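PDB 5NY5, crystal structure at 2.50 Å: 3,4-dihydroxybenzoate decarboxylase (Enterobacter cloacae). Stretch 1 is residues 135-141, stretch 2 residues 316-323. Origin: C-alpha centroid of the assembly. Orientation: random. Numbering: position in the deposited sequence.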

# COMPACT_ATOMS: atom_id res chain seq x y z
N LEU A 135 -39.84 21.86 -37.10
CA LEU A 135 -38.46 21.40 -37.05
C LEU A 135 -38.42 19.90 -36.75
O LEU A 135 -39.05 19.45 -35.78
CB LEU A 135 -37.67 22.18 -35.99
CG LEU A 135 -37.64 23.69 -36.22
CD1 LEU A 135 -36.94 24.39 -35.07
CD2 LEU A 135 -36.95 24.00 -37.53
N PRO A 136 -37.75 19.15 -37.52
CA PRO A 136 -37.60 17.71 -37.23
C PRO A 136 -36.45 17.43 -36.26
O PRO A 136 -35.37 16.98 -36.62
CB PRO A 136 -37.34 17.12 -38.61
CG PRO A 136 -36.61 18.21 -39.33
CD PRO A 136 -37.16 19.52 -38.82
N ALA A 137 -36.69 17.71 -34.99
CA ALA A 137 -35.69 17.46 -33.97
C ALA A 137 -35.49 15.95 -33.82
O ALA A 137 -36.46 15.23 -33.59
CB ALA A 137 -36.12 18.07 -32.64
N PRO A 138 -34.27 15.45 -33.95
CA PRO A 138 -34.06 14.00 -33.91
C PRO A 138 -33.95 13.48 -32.48
O PRO A 138 -33.71 14.22 -31.53
CB PRO A 138 -32.73 13.81 -34.66
CG PRO A 138 -32.19 15.21 -34.93
CD PRO A 138 -33.00 16.17 -34.13
N THR A 139 -34.16 12.18 -32.36
CA THR A 139 -33.91 11.44 -31.13
C THR A 139 -32.72 10.53 -31.37
O THR A 139 -32.67 9.82 -32.37
CB THR A 139 -35.13 10.63 -30.70
OG1 THR A 139 -35.33 9.56 -31.63
CG2 THR A 139 -36.37 11.50 -30.66
N ASN A 140 -31.75 10.57 -30.45
CA ASN A 140 -30.54 9.77 -30.64
C ASN A 140 -30.79 8.29 -30.42
O ASN A 140 -30.31 7.45 -31.19
CB ASN A 140 -29.43 10.28 -29.72
CG ASN A 140 -28.58 11.35 -30.37
OD1 ASN A 140 -27.46 11.09 -30.80
ND2 ASN A 140 -29.12 12.56 -30.45
N THR A 141 -31.53 7.94 -29.38
CA THR A 141 -31.86 6.56 -29.07
C THR A 141 -33.35 6.43 -28.83
O THR A 141 -34.02 7.42 -28.47
CB THR A 141 -31.11 6.05 -27.83
OG1 THR A 141 -31.58 6.73 -26.66
CG2 THR A 141 -29.61 6.27 -27.98
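Stretch 2 (316-323) ILQTLVGP

Two segments far apart in sequence can run side by side without forming a sheet, held by alternating side chains and a single polar tie. Residues 316-323 of this decarboxylase illustrate the principle against the irregular, proline-rich segment 135-141. The touching parts run in nearly the same direction, 6° apart end to end, yet no backbone-to-backbone hydrogen bond joins them; together they bury 291 Å².

Stretch 2 begins extended, and the alternation of an extended chain decides which residues take part. Ile316 is out of reach of the other segment. Leu317 points toward it and has the largest covered area of the stretch: with chi1 t and chi2 p, its CD2 lies 3.4 Å from Pro136 O and 3.9 Å from Pro136 CD, so that one methyl meets both the carbonyl and the ring. Leu317 CD2 is also 4.2 Å from Ala137 N. Gln318, also extended, is again out of reach. Thr319 returns to the contact, its CG2 packing 3.9 Å from Pro138 CG, although the CA atoms of these two residues are 8.5 Å apart; side chains, rather than main chains, bridge the gap.

Beyond the strand the chains draw closer, and the CA atoms of Val321 and Asn140 are 6.6 Å apart. Leu320 turns its CA-to-CB bond away, while its carbonyl O remains 3.9 Å from Asn140 ND2. At Val321 the amide oxygen Asn140 OD1 approaches to 3.4 Å from CA and 3.8 Å from CG1. Asn140 OD1 then accepts the hydrogen bond from Gly322 N, at 3.3 Å and a favourable angle of 160°. Gly322 has phi/psi of 129/-76, where a CB would jam against the carbonyl O of Val321; the backbone itself calls for glycine. A cis peptide bond leads into Pro323, which points away and makes no contact.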

# COMPACT_ATOMS: atom_id res chain seq x y z
N ILE A 316 -31.03 24.76 -42.70
CA ILE A 316 -30.36 23.53 -42.29
C ILE A 316 -30.50 23.37 -40.78
O ILE A 316 -30.23 24.31 -40.02
CB ILE A 316 -28.88 23.56 -42.70
CG1 ILE A 316 -28.76 23.68 -44.22
CG2 ILE A 316 -28.16 22.33 -42.19
CD1 ILE A 316 -27.35 23.97 -44.69
N LEU A 317 -30.94 22.19 -40.35
CA LEU A 317 -31.00 21.87 -38.93
C LEU A 317 -29.71 21.15 -38.55
O LEU A 317 -29.46 20.03 -39.00
CB LEU A 317 -32.22 21.01 -38.62
CG LEU A 317 -32.41 20.64 -37.15
CD1 LEU A 317 -32.34 21.88 -36.28
CD2 LEU A 317 -33.73 19.92 -36.94
N GLN A 318 -28.88 21.80 -37.73
CA GLN A 318 -27.61 21.24 -37.28
C GLN A 318 -27.73 20.71 -35.86
O GLN A 318 -28.28 21.39 -34.99
CB GLN A 318 -26.50 22.28 -37.35
CG GLN A 318 -25.15 21.78 -36.87
CD GLN A 318 -24.06 22.82 -36.99
OE1 GLN A 318 -24.33 24.00 -37.18
NE2 GLN A 318 -22.81 22.38 -36.89
N THR A 319 -27.23 19.50 -35.64
CA THR A 319 -27.16 18.90 -34.32
C THR A 319 -25.98 17.93 -34.31
O THR A 319 -25.15 17.93 -35.23
CB THR A 319 -28.48 18.22 -33.96
OG1 THR A 319 -28.44 17.78 -32.59
CG2 THR A 319 -28.75 17.03 -34.86
N LEU A 320 -25.88 17.12 -33.27
CA LEU A 320 -24.81 16.14 -33.15
C LEU A 320 -25.40 14.76 -32.89
O LEU A 320 -26.59 14.61 -32.60
CB LEU A 320 -23.81 16.52 -32.05
CG LEU A 320 -24.30 16.92 -30.65
CD1 LEU A 320 -24.81 15.73 -29.85
CD2 LEU A 320 -23.20 17.63 -29.89
N VAL A 321 -24.54 13.75 -32.99
CA VAL A 321 -24.89 12.37 -32.70
C VAL A 321 -23.81 11.78 -31.81
O VAL A 321 -22.62 11.97 -32.08
CB VAL A 321 -25.05 11.53 -33.98
CG1 VAL A 321 -25.23 10.06 -33.65
CG2 VAL A 321 -26.23 12.04 -34.81
N GLY A 322 -24.21 11.09 -30.75
CA GLY A 322 -23.24 10.41 -29.91
C GLY A 322 -23.34 10.67 -28.42
O GLY A 322 -23.84 9.83 -27.68
N PRO A 323 -22.87 11.85 -27.96
CA PRO A 323 -22.35 12.98 -28.73
C PRO A 323 -20.98 12.75 -29.35
O PRO A 323 -20.54 13.58 -30.13
CB PRO A 323 -22.29 14.10 -27.69
CG PRO A 323 -22.06 13.40 -26.41
CD PRO A 323 -22.84 12.12 -26.51